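Local coordinates for protein RNA-dependent RNA Polymerase (Bombyx mori cytoplasmic polyhedrosis virus, PDB 6TZ0) that catalyses RNA-templated RNA synthesis, transcribing the double-stranded viral genome conservatively into plus strands and probably also making the complementary minus strands during genome replication, at residues N232-H236 with Y308-N312; K248-G253 with K302-L307; W256-A260 with I315-L319; F311-I315 with A334-T339. The contacts are given in a common frame with arbitrary orientation. Residue numbers count along the deposited sequence, not the author numbering.

Contact 1: residues N232-H236 with Y308-N312; sequences NHFLH and YPEFN
Residues 232-236 are all helical, while 308-312 turn from an extended Tyr-308 (phi/psi -65/128), the N-cap, into a helix that runs from Pro-309 onward. The nearest CA atoms are those of His-233 and Phe-311, 6.7 Å apart. His-233 (chi1 t, chi2 65°) and Phe-311 (t, 65°) stack face to face, centroids 4.7 Å apart and planes at 23°. Next to them His-236 (t, 75°) makes an offset stack on Tyr-308 (t, 64°), with centroids at 4.4 Å, planes at 25° and His-236 CG 3.4 Å from Tyr-308 CD1; His-236 CB adds a CH-pi contact over the tyrosine face. Tyr-308 CB meets the edge of the His-233 ring, 3.7 Å from ND1. Asn-232, chi1 m, gives weak hydrogen bonds from ND2 to Glu-310 OE1 (3.3 Å) and OE2 (3.4 Å); ND2 also bonds Thr-68 O, and OD1 bonds Tyr-170 and Thr-70. This is helix packing within the polymerase's N-terminal region, a helix start held against a neighbouring helix by two His-aromatic stacks.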
loop_
_atom_site.group_PDB
_atom_site.type_symbol
_atom_site.label_atom_id
_atom_site.label_comp_id
_atom_site.label_asym_id
_atom_site.label_seq_id
_atom_site.Cartn_x
_atom_site.Cartn_y
_atom_site.Cartn_z
ATOM N N ASN A 232 35.237 4.326 -10.569
ATOM C CA ASN A 232 35.675 3.319 -11.531
ATOM C C ASN A 232 34.720 2.136 -11.561
ATOM O O ASN A 232 34.410 1.610 -12.637
ATOM C CB ASN A 232 37.084 2.826 -11.203
ATOM C CG ASN A 232 38.137 3.883 -11.392
ATOM O OD1 ASN A 232 38.031 4.733 -12.267
ATOM N ND2 ASN A 232 39.192 3.805 -10.600
ATOM N N HIS A 233 34.214 1.726 -10.392
ATOM C CA HIS A 233 33.258 0.624 -10.360
ATOM C C HIS A 233 31.919 1.014 -10.984
ATOM O O HIS A 233 31.283 0.191 -11.653
ATOM C CB HIS A 233 33.072 0.132 -8.924
ATOM C CG HIS A 233 32.121 -1.018 -8.797
ATOM N ND1 HIS A 233 32.379 -2.258 -9.342
ATOM C CD2 HIS A 233 30.933 -1.128 -8.158
ATOM C CE1 HIS A 233 31.377 -3.073 -9.069
ATOM N NE2 HIS A 233 30.491 -2.413 -8.346
ATOM N N PHE A 234 31.476 2.261 -10.793
ATOM C CA PHE A 234 30.207 2.663 -11.398
ATOM C C PHE A 234 30.312 2.746 -12.917
ATOM O O PHE A 234 29.388 2.336 -13.630
ATOM C CB PHE A 234 29.705 3.998 -10.842
ATOM C CG PHE A 234 29.227 3.938 -9.418
ATOM C CD1 PHE A 234 28.195 3.091 -9.058
ATOM C CD2 PHE A 234 29.706 4.826 -8.475
ATOM C CE1 PHE A 234 27.730 3.054 -7.757
ATOM C CE2 PHE A 234 29.241 4.799 -7.173
ATOM C CZ PHE A 234 28.250 3.916 -6.818
ATOM N N LEU A 235 31.441 3.240 -13.439
ATOM C CA LEU A 235 31.622 3.251 -14.890
ATOM C C LEU A 235 31.788 1.842 -15.458
ATOM O O LEU A 235 31.331 1.568 -16.580
ATOM C CB LEU A 235 32.808 4.138 -15.246
ATOM C CG LEU A 235 32.546 5.602 -14.892
ATOM C CD1 LEU A 235 33.787 6.437 -15.056
ATOM C CD2 LEU A 235 31.409 6.160 -15.724
ATOM N N HIS A 236 32.401 0.932 -14.691
ATOM C CA HIS A 236 32.459 -0.465 -15.111
ATOM C C HIS A 236 31.076 -1.093 -15.179
ATOM O O HIS A 236 30.797 -1.905 -16.066
ATOM C CB HIS A 236 33.337 -1.277 -14.166
ATOM C CG HIS A 236 33.315 -2.741 -14.462
ATOM N ND1 HIS A 236 33.990 -3.294 -15.527
ATOM C CD2 HIS A 236 32.660 -3.762 -13.861
ATOM C CE1 HIS A 236 33.773 -4.596 -15.557
ATOM N NE2 HIS A 236 32.971 -4.906 -14.554
ATOM N N TYR A 308 34.185 -6.583 -10.369
ATOM C CA TYR A 308 35.279 -5.836 -10.964
ATOM C C TYR A 308 36.510 -5.936 -10.069
ATOM O O TYR A 308 36.411 -5.672 -8.865
ATOM C CB TYR A 308 34.822 -4.390 -11.139
ATOM C CG TYR A 308 35.811 -3.413 -11.711
ATOM C CD1 TYR A 308 36.288 -3.548 -13.006
ATOM C CD2 TYR A 308 36.188 -2.293 -10.988
ATOM C CE1 TYR A 308 37.169 -2.634 -13.537
ATOM C CE2 TYR A 308 37.058 -1.367 -11.512
ATOM C CZ TYR A 308 37.548 -1.541 -12.782
ATOM O OH TYR A 308 38.423 -0.611 -13.295
ATOM N N PRO A 309 37.674 -6.322 -10.609
ATOM C CA PRO A 309 38.791 -6.737 -9.743
ATOM C C PRO A 309 39.433 -5.627 -8.930
ATOM O O PRO A 309 40.126 -5.938 -7.958
ATOM C CB PRO A 309 39.790 -7.350 -10.734
ATOM C CG PRO A 309 39.450 -6.752 -12.032
ATOM C CD PRO A 309 37.972 -6.559 -12.029
ATOM N N GLU A 310 39.221 -4.355 -9.265
ATOM C CA GLU A 310 39.661 -3.292 -8.365
ATOM C C GLU A 310 38.800 -3.255 -7.109
ATOM O O GLU A 310 39.314 -3.131 -5.990
ATOM C CB GLU A 310 39.615 -1.945 -9.082
ATOM C CG GLU A 310 40.149 -0.780 -8.272
ATOM C CD GLU A 310 40.031 0.537 -9.008
ATOM O OE1 GLU A 310 39.462 0.550 -10.117
ATOM O OE2 GLU A 310 40.507 1.561 -8.482
ATOM N N PHE A 311 37.489 -3.402 -7.276
ATOM C CA PHE A 311 36.584 -3.457 -6.138
ATOM C C PHE A 311 36.749 -4.761 -5.365
ATOM O O PHE A 311 36.667 -4.773 -4.131
ATOM C CB PHE A 311 35.154 -3.264 -6.639
ATOM C CG PHE A 311 34.124 -3.267 -5.562
ATOM C CD1 PHE A 311 34.105 -2.266 -4.610
ATOM C CD2 PHE A 311 33.131 -4.229 -5.542
ATOM C CE1 PHE A 311 33.153 -2.258 -3.623
ATOM C CE2 PHE A 311 32.170 -4.217 -4.564
ATOM C CZ PHE A 311 32.184 -3.232 -3.600
ATOM N N ASN A 312 37.020 -5.861 -6.073
ATOM C CA ASN A 312 37.322 -7.128 -5.413
ATOM C C ASN A 312 38.622 -7.038 -4.617
ATOM O O ASN A 312 38.735 -7.604 -3.520
ATOM C CB ASN A 312 37.414 -8.240 -6.457
ATOM C CG ASN A 312 37.388 -9.620 -5.846
ATOM O OD1 ASN A 312 37.173 -9.782 -4.648
ATOM N ND2 ASN A 312 37.636 -10.627 -6.666
#

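Contact 2: residues K248-G253 with K302-L307; sequences KIKGIG and KRAELL
Where helix 242-248 ends, Ile-249 leaves helical geometry (phi/psi -117/27); residues 250-252 return to helical angles without regular bonding. Opposite, 302-306 is regular helix and Leu-307 breaks from it at -88/159. CA atoms pair Ile-249 with Leu-307 (7.2 Å) and Ile-252 with Arg-303 (6.2 Å). Apolar packing dominates. Ile-252 (m, t), with the most surface covered, puts CD1 3.9 Å from Leu-306 CG and CG2 4.0 Å from Leu-307 CD1. Ile-249, chi1 p, lays CB 3.7 Å from Leu-307 CD2 and CG2 3.8 Å from Leu-306 CD1. Contacts with the carbon parts of charged residues add to this: Lys-248 CE to Leu-306 CD1 and Ile-252 CD1 to Lys-302 CG, both 3.7 Å, and Ile-252 CG2 to Arg-303 CA, 3.8 Å. No hydrogen bond crosses; Lys-248 NZ forms its salt bridge with Glu-245. The loop between helices 242-248 and 257-264 thus rests on the C-terminal end of helix 295-306, whose Arg-303, like Leu-307 just beyond it, also packs on Ile-315 of helix 309-320.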
loop_
_atom_site.group_PDB
_atom_site.type_symbol
_atom_site.label_atom_id
_atom_site.label_comp_id
_atom_site.label_asym_id
_atom_site.label_seq_id
_atom_site.Cartn_x
_atom_site.Cartn_y
_atom_site.Cartn_z
ATOM N N LYS A 248 22.746 -6.780 -10.262
ATOM C CA LYS A 248 23.210 -8.160 -10.300
ATOM C C LYS A 248 24.274 -8.448 -9.238
ATOM O O LYS A 248 24.363 -9.582 -8.757
ATOM C CB LYS A 248 23.728 -8.500 -11.698
ATOM C CG LYS A 248 23.901 -9.985 -11.941
ATOM C CD LYS A 248 24.253 -10.288 -13.376
ATOM C CE LYS A 248 25.750 -10.392 -13.565
ATOM N NZ LYS A 248 26.414 -9.075 -13.738
ATOM N N ILE A 249 25.069 -7.457 -8.836
ATOM C CA ILE A 249 26.128 -7.704 -7.858
ATOM C C ILE A 249 25.885 -6.909 -6.583
ATOM O O ILE A 249 26.821 -6.603 -5.839
ATOM C CB ILE A 249 27.521 -7.416 -8.461
ATOM C CG1 ILE A 249 27.605 -6.042 -9.136
ATOM C CG2 ILE A 249 27.882 -8.478 -9.468
ATOM C CD1 ILE A 249 28.107 -4.885 -8.305
ATOM N N LYS A 250 24.617 -6.610 -6.306
ATOM C CA LYS A 250 24.250 -5.758 -5.180
ATOM C C LYS A 250 24.498 -6.442 -3.837
ATOM O O LYS A 250 24.807 -5.765 -2.851
ATOM C CB LYS A 250 22.784 -5.339 -5.357
ATOM C CG LYS A 250 22.182 -4.377 -4.347
ATOM C CD LYS A 250 21.379 -5.078 -3.261
ATOM C CE LYS A 250 20.223 -5.852 -3.871
ATOM N NZ LYS A 250 19.264 -4.957 -4.572
ATOM N N GLY A 251 24.391 -7.765 -3.777
ATOM C CA GLY A 251 24.563 -8.462 -2.518
ATOM C C GLY A 251 25.942 -9.043 -2.300
ATOM O O GLY A 251 26.364 -9.227 -1.158
ATOM N N ILE A 252 26.645 -9.349 -3.394
ATOM C CA ILE A 252 27.994 -9.901 -3.306
ATOM C C ILE A 252 28.961 -8.868 -2.749
ATOM O O ILE A 252 29.804 -9.178 -1.899
ATOM C CB ILE A 252 28.437 -10.410 -4.689
ATOM C CG1 ILE A 252 27.573 -11.579 -5.134
ATOM C CG2 ILE A 252 29.886 -10.832 -4.694
ATOM C CD1 ILE A 252 27.801 -11.937 -6.578
ATOM N N GLY A 253 28.832 -7.621 -3.179
ATOM C CA GLY A 253 29.681 -6.552 -2.703
ATOM C C GLY A 253 29.428 -6.079 -1.292
ATOM O O GLY A 253 30.129 -5.184 -0.816
ATOM N N LYS A 302 32.163 -16.817 -6.001
ATOM C CA LYS A 302 31.241 -15.954 -6.723
ATOM C C LYS A 302 31.734 -14.516 -6.754
ATOM O O LYS A 302 31.524 -13.807 -7.746
ATOM C CB LYS A 302 29.871 -16.046 -6.064
ATOM C CG LYS A 302 28.728 -15.498 -6.860
ATOM C CD LYS A 302 27.434 -15.637 -6.074
ATOM C CE LYS A 302 26.690 -16.914 -6.423
ATOM N NZ LYS A 302 27.256 -18.116 -5.749
ATOM N N ARG A 303 32.428 -14.087 -5.699
ATOM C CA ARG A 303 32.986 -12.746 -5.646
ATOM C C ARG A 303 34.139 -12.595 -6.620
ATOM O O ARG A 303 34.288 -11.548 -7.260
ATOM C CB ARG A 303 33.448 -12.461 -4.221
ATOM C CG ARG A 303 33.883 -11.053 -3.969
ATOM C CD ARG A 303 34.376 -10.854 -2.548
ATOM N NE ARG A 303 33.350 -11.155 -1.560
ATOM C CZ ARG A 303 33.455 -12.125 -0.662
ATOM N NH1 ARG A 303 34.546 -12.871 -0.625
ATOM N NH2 ARG A 303 32.479 -12.348 0.202
ATOM N N ALA A 304 34.968 -13.632 -6.745
ATOM C CA ALA A 304 36.088 -13.564 -7.673
ATOM C C ALA A 304 35.625 -13.627 -9.120
ATOM O O ALA A 304 36.236 -12.992 -9.985
ATOM C CB ALA A 304 37.082 -14.686 -7.389
ATOM N N GLU A 305 34.556 -14.371 -9.412
ATOM C CA GLU A 305 34.126 -14.454 -10.803
ATOM C C GLU A 305 33.162 -13.347 -11.220
ATOM O O GLU A 305 33.029 -13.090 -12.419
ATOM C CB GLU A 305 33.491 -15.817 -11.096
ATOM C CG GLU A 305 32.211 -16.086 -10.350
ATOM C CD GLU A 305 31.647 -17.466 -10.623
ATOM O OE1 GLU A 305 32.247 -18.205 -11.432
ATOM O OE2 GLU A 305 30.614 -17.818 -10.013
ATOM N N LEU A 306 32.503 -12.672 -10.281
ATOM C CA LEU A 306 31.515 -11.659 -10.638
ATOM C C LEU A 306 32.029 -10.227 -10.576
ATOM O O LEU A 306 31.655 -9.414 -11.423
ATOM C CB LEU A 306 30.278 -11.775 -9.743
ATOM C CG LEU A 306 29.039 -12.494 -10.275
ATOM C CD1 LEU A 306 28.451 -11.673 -11.385
ATOM C CD2 LEU A 306 29.333 -13.877 -10.785
ATOM N N LEU A 307 32.848 -9.872 -9.599
ATOM C CA LEU A 307 33.081 -8.456 -9.363
ATOM C C LEU A 307 34.222 -7.899 -10.205
ATOM O O LEU A 307 35.089 -8.622 -10.701
ATOM C CB LEU A 307 33.360 -8.179 -7.888
ATOM C CG LEU A 307 32.164 -8.302 -6.953
ATOM C CD1 LEU A 307 32.610 -8.028 -5.557
ATOM C CD2 LEU A 307 31.095 -7.323 -7.344
#

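Contact 3: residues W256-A260 with I315-L319; sequences WYQEA and INRAL
Leu-319 and Trp-256 carry most of this interface, each covered over about 85 Å². Residues 257-260 are helical, and so are 315-319; CA atoms pair Trp-256 with Ile-315 at 7.6 Å and close to 4.8 Å at Ala-260 and Leu-319. With chi1 p (56°) and chi2 -90°, the indole lies along the 315-319 helix. Ile-315 CG2 sits over the face of its five-membered ring, 4.0 Å from the centroid, in a CH-pi contact. Farther along, Trp-256 CZ3 lies 3.8 Å from Ala-318 CB and Trp-256 CE3 3.7 Å from Leu-319 CD2. Leu-319, chi1 -98° and chi2 m, reaches the other helix with CD1, 3.7 Å from both Glu-259 CG and Ala-260 N and 4.2 Å from Ala-260 CB. Glu-259 forms a salt bridge with Arg-300 of helix 295-306, and Trp-256 packs on Tyr-331 and Cys-335. This is a buried apolar helix-helix contact in the polymerase's N-terminal region, with Trp-256 laid against Ile-315, Ala-318 and Leu-319 of helix 309-320.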
loop_
_atom_site.group_PDB
_atom_site.type_symbol
_atom_site.label_atom_id
_atom_site.label_comp_id
_atom_site.label_asym_id
_atom_site.label_seq_id
_atom_site.Cartn_x
_atom_site.Cartn_y
_atom_site.Cartn_z
ATOM N N TRP A 256 30.418 -9.697 2.464
ATOM C CA TRP A 256 31.739 -10.107 2.924
ATOM C C TRP A 256 31.997 -9.772 4.387
ATOM O O TRP A 256 32.979 -10.275 4.955
ATOM C CB TRP A 256 32.806 -9.435 2.053
ATOM C CG TRP A 256 32.667 -7.943 2.056
ATOM C CD1 TRP A 256 31.925 -7.197 1.201
ATOM C CD2 TRP A 256 33.254 -7.024 2.983
ATOM N NE1 TRP A 256 32.014 -5.873 1.528
ATOM C CE2 TRP A 256 32.823 -5.741 2.624
ATOM C CE3 TRP A 256 34.104 -7.165 4.084
ATOM C CZ2 TRP A 256 33.211 -4.607 3.319
ATOM C CZ3 TRP A 256 34.482 -6.041 4.772
ATOM C CH2 TRP A 256 34.039 -4.779 4.387
ATOM N N TYR A 257 31.168 -8.917 5.001
ATOM C CA TYR A 257 31.505 -8.357 6.307
ATOM C C TYR A 257 31.426 -9.397 7.404
ATOM O O TYR A 257 32.108 -9.261 8.422
ATOM C CB TYR A 257 30.595 -7.173 6.643
ATOM C CG TYR A 257 29.182 -7.526 7.045
ATOM C CD1 TYR A 257 28.216 -7.790 6.090
ATOM C CD2 TYR A 257 28.798 -7.530 8.384
ATOM C CE1 TYR A 257 26.925 -8.093 6.452
ATOM C CE2 TYR A 257 27.509 -7.833 8.753
ATOM C CZ TYR A 257 26.577 -8.114 7.782
ATOM O OH TYR A 257 25.286 -8.411 8.143
ATOM N N GLN A 258 30.637 -10.446 7.196
ATOM C CA GLN A 258 30.558 -11.530 8.160
ATOM C C GLN A 258 31.861 -12.318 8.200
ATOM O O GLN A 258 32.352 -12.661 9.280
ATOM C CB GLN A 258 29.371 -12.417 7.803
ATOM C CG GLN A 258 28.979 -13.425 8.833
ATOM C CD GLN A 258 27.711 -14.128 8.445
ATOM O OE1 GLN A 258 27.193 -13.926 7.353
ATOM N NE2 GLN A 258 27.181 -14.928 9.344
ATOM N N GLU A 259 32.469 -12.556 7.036
ATOM C CA GLU A 259 33.780 -13.196 6.994
ATOM C C GLU A 259 34.872 -12.292 7.548
ATOM O O GLU A 259 35.794 -12.774 8.219
ATOM C CB GLU A 259 34.111 -13.603 5.563
ATOM C CG GLU A 259 35.406 -14.360 5.417
ATOM C CD GLU A 259 35.683 -14.745 3.989
ATOM O OE1 GLU A 259 34.842 -14.437 3.122
ATOM O OE2 GLU A 259 36.744 -15.345 3.729
ATOM N N ALA A 260 34.776 -10.986 7.285
ATOM C CA ALA A 260 35.746 -10.047 7.843
ATOM C C ALA A 260 35.681 -10.014 9.367
ATOM O O ALA A 260 36.716 -10.060 10.044
ATOM C CB ALA A 260 35.513 -8.653 7.271
ATOM N N ILE A 315 37.890 -5.238 -1.476
ATOM C CA ILE A 315 37.221 -6.106 -0.508
ATOM C C ILE A 315 38.216 -7.053 0.158
ATOM O O ILE A 315 38.145 -7.281 1.370
ATOM C CB ILE A 315 36.056 -6.855 -1.182
ATOM C CG1 ILE A 315 34.937 -5.875 -1.529
ATOM C CG2 ILE A 315 35.503 -7.971 -0.311
ATOM C CD1 ILE A 315 33.873 -6.474 -2.372
ATOM N N ASN A 316 39.180 -7.587 -0.597
ATOM C CA ASN A 316 40.183 -8.457 0.024
ATOM C C ASN A 316 41.104 -7.668 0.953
ATOM O O ASN A 316 41.540 -8.180 1.993
ATOM C CB ASN A 316 40.991 -9.187 -1.042
ATOM C CG ASN A 316 40.157 -10.163 -1.821
ATOM O OD1 ASN A 316 39.257 -10.790 -1.277
ATOM N ND2 ASN A 316 40.469 -10.322 -3.098
ATOM N N ARG A 317 41.379 -6.408 0.600
ATOM C CA ARG A 317 42.077 -5.485 1.489
ATOM C C ARG A 317 41.313 -5.268 2.790
ATOM O O ARG A 317 41.911 -5.226 3.871
ATOM C CB ARG A 317 42.277 -4.160 0.761
ATOM C CG ARG A 317 43.040 -3.119 1.518
ATOM C CD ARG A 317 43.200 -1.873 0.675
ATOM N NE ARG A 317 43.920 -0.837 1.395
ATOM C CZ ARG A 317 45.243 -0.742 1.419
ATOM N NH1 ARG A 317 45.827 0.221 2.110
ATOM N NH2 ARG A 317 45.985 -1.618 0.760
ATOM N N ALA A 318 39.990 -5.127 2.704
ATOM C CA ALA A 318 39.170 -4.967 3.903
ATOM C C ALA A 318 39.109 -6.253 4.721
ATOM O O ALA A 318 39.004 -6.205 5.951
ATOM C CB ALA A 318 37.765 -4.522 3.516
ATOM N N LEU A 319 39.147 -7.406 4.052
ATOM C CA LEU A 319 39.219 -8.692 4.743
ATOM C C LEU A 319 40.517 -8.831 5.525
ATOM O O LEU A 319 40.536 -9.417 6.612
ATOM C CB LEU A 319 39.091 -9.840 3.742
ATOM C CG LEU A 319 37.769 -10.560 3.479
ATOM C CD1 LEU A 319 37.406 -11.330 4.713
ATOM C CD2 LEU A 319 36.645 -9.626 3.103
#

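Contact 4: residues F311-I315 with A334-T339; sequences FNEYI and ACRAMT
Two consecutive helices, 309-320 and 325-339, pack here as an antiparallel helical hairpin through a layer of sulfur and aromatic side chains. Their local axes, taken over 311-315 and 334-339, approach to 11.9 Å with N-to-C directions at 168°, a spacing wide enough for large side chains to lie between the backbones. The register sets Phe-311 beside Met-338 (CA to CA 8.5 Å) and Ile-315 beside Cys-335 (8.1 Å). Met-338 (m, t, t) touches both rings: SD is 3.6 Å from Phe-311 CE1, at that ring's edge, a Met-aromatic contact, while CE lies over the face of Tyr-314, 3.9 Å from its centroid, as a CH-pi contact. No hydrogen bond crosses between the two segments of this hairpin; the contact is side-chain packing. Cys-335, chi1 m, makes Cys sulfur-aromatic contacts, with SG oblique to Phe-311 (4.1 Å from CE1) and at the edge of Tyr-314 (3.9 Å from CE2), and lies 4.2 Å from Ile-315 CG1. Both aromatics are chi1 t. Phe-311 CZ meets Thr-339 CG2 at 3.6 Å, while Thr-339 OG1 donates back to Cys-335 O (2.8 Å) within its own helix. Tyr-314 OH lies 3.4 Å from Ala-334 CB and is hydrogen-bonded to Glu-226 of helix 224-237, a helix that also packs on Met-338.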
loop_
_atom_site.group_PDB
_atom_site.type_symbol
_atom_site.label_atom_id
_atom_site.label_comp_id
_atom_site.label_asym_id
_atom_site.label_seq_id
_atom_site.Cartn_x
_atom_site.Cartn_y
_atom_site.Cartn_z
ATOM N N PHE A 311 37.489 -3.402 -7.276
ATOM C CA PHE A 311 36.584 -3.457 -6.138
ATOM C C PHE A 311 36.749 -4.761 -5.365
ATOM O O PHE A 311 36.667 -4.773 -4.131
ATOM C CB PHE A 311 35.154 -3.264 -6.639
ATOM C CG PHE A 311 34.124 -3.267 -5.562
ATOM C CD1 PHE A 311 34.105 -2.266 -4.610
ATOM C CD2 PHE A 311 33.131 -4.229 -5.542
ATOM C CE1 PHE A 311 33.153 -2.258 -3.623
ATOM C CE2 PHE A 311 32.170 -4.217 -4.564
ATOM C CZ PHE A 311 32.184 -3.232 -3.600
ATOM N N ASN A 312 37.020 -5.861 -6.073
ATOM C CA ASN A 312 37.322 -7.128 -5.413
ATOM C C ASN A 312 38.622 -7.038 -4.617
ATOM O O ASN A 312 38.735 -7.604 -3.520
ATOM C CB ASN A 312 37.414 -8.240 -6.457
ATOM C CG ASN A 312 37.388 -9.620 -5.846
ATOM O OD1 ASN A 312 37.173 -9.782 -4.648
ATOM N ND2 ASN A 312 37.636 -10.627 -6.666
ATOM N N GLU A 313 39.607 -6.313 -5.143
ATOM C CA GLU A 313 40.867 -6.160 -4.433
ATOM C C GLU A 313 40.696 -5.258 -3.218
ATOM O O GLU A 313 41.341 -5.470 -2.183
ATOM C CB GLU A 313 41.927 -5.619 -5.390
ATOM C CG GLU A 313 43.342 -5.592 -4.842
ATOM C CD GLU A 313 44.368 -5.204 -5.897
ATOM O OE1 GLU A 313 43.967 -4.922 -7.046
ATOM O OE2 GLU A 313 45.576 -5.194 -5.582
ATOM N N TYR A 314 39.793 -4.274 -3.310
ATOM C CA TYR A 314 39.445 -3.470 -2.141
ATOM C C TYR A 314 38.755 -4.307 -1.067
ATOM O O TYR A 314 39.003 -4.118 0.129
ATOM C CB TYR A 314 38.553 -2.301 -2.548
ATOM C CG TYR A 314 38.182 -1.391 -1.400
ATOM C CD1 TYR A 314 39.098 -0.494 -0.877
ATOM C CD2 TYR A 314 36.915 -1.434 -0.840
ATOM C CE1 TYR A 314 38.767 0.335 0.167
ATOM C CE2 TYR A 314 36.575 -0.614 0.208
ATOM C CZ TYR A 314 37.504 0.269 0.706
ATOM O OH TYR A 314 37.169 1.094 1.750
ATOM N N ILE A 315 37.890 -5.238 -1.476
ATOM C CA ILE A 315 37.221 -6.106 -0.508
ATOM C C ILE A 315 38.216 -7.053 0.158
ATOM O O ILE A 315 38.145 -7.281 1.370
ATOM C CB ILE A 315 36.056 -6.855 -1.182
ATOM C CG1 ILE A 315 34.937 -5.875 -1.529
ATOM C CG2 ILE A 315 35.503 -7.971 -0.311
ATOM C CD1 ILE A 315 33.873 -6.474 -2.372
ATOM N N ALA A 334 31.919 2.022 3.559
ATOM C CA ALA A 334 32.555 2.371 2.292
ATOM C C ALA A 334 32.012 1.531 1.140
ATOM O O ALA A 334 31.722 2.065 0.069
ATOM C CB ALA A 334 34.070 2.220 2.400
ATOM N N CYS A 335 31.831 0.226 1.346
ATOM C CA CYS A 335 31.270 -0.603 0.279
ATOM C C CYS A 335 29.786 -0.327 0.040
ATOM O O CYS A 335 29.298 -0.534 -1.078
ATOM C CB CYS A 335 31.496 -2.078 0.580
ATOM S SG CYS A 335 33.217 -2.561 0.456
ATOM N N ARG A 336 29.057 0.134 1.062
ATOM C CA ARG A 336 27.694 0.613 0.838
ATOM C C ARG A 336 27.692 1.848 -0.048
ATOM O O ARG A 336 26.817 2.004 -0.906
ATOM C CB ARG A 336 26.992 0.927 2.166
ATOM C CG ARG A 336 26.726 -0.270 3.050
ATOM C CD ARG A 336 25.828 -1.214 2.337
ATOM N NE ARG A 336 24.478 -0.691 2.163
ATOM C CZ ARG A 336 23.436 -1.093 2.875
ATOM N NH1 ARG A 336 23.582 -2.068 3.753
ATOM N NH2 ARG A 336 22.244 -0.566 2.663
ATOM N N ALA A 337 28.667 2.738 0.144
ATOM C CA ALA A 337 28.791 3.888 -0.745
ATOM C C ALA A 337 29.281 3.487 -2.131
ATOM O O ALA A 337 29.004 4.185 -3.110
ATOM C CB ALA A 337 29.728 4.922 -0.134
ATOM N N MET A 338 30.014 2.380 -2.235
ATOM C CA MET A 338 30.554 1.963 -3.524
ATOM C C MET A 338 29.558 1.179 -4.362
ATOM O O MET A 338 29.681 1.165 -5.589
ATOM C CB MET A 338 31.813 1.126 -3.331
ATOM C CG MET A 338 33.006 1.929 -2.884
ATOM S SD MET A 338 34.470 0.946 -2.556
ATOM C CE MET A 338 35.541 2.219 -1.916
ATOM N N THR A 339 28.590 0.506 -3.749
ATOM C CA THR A 339 27.635 -0.277 -4.524
ATOM C C THR A 339 26.288 0.408 -4.714
ATOM O O THR A 339 25.638 0.197 -5.739
ATOM C CB THR A 339 27.420 -1.648 -3.879
ATOM O OG1 THR A 339 27.080 -1.481 -2.501
ATOM C CG2 THR A 339 28.660 -2.507 -3.996
#

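Helix 309-320 runs through the group: contacts 1, 4 and 3 use its start, middle and later turns, sharing Phe-311 and Asn-312 (1 and 4) and Ile-315 (3 and 4). Contact 2 sits on helix 295-306, immediately before it in the chain, and touches the other three. Centres lie about 8 Å (1 and 4) to 16 Å (1 and 3) apart. In sequence, 232-236, 248-253 and 256-260 come first, then 302-307 and the shared helix, and finally 334-339; contact 2 falls within the span of contact 1, whereas contact 3 crosses both. The four form one connected patch of packing, contacts 1 and 3 being linked through 2 and 4, that joins helices 224-237, 257-264, 295-306, 309-320 and 325-339.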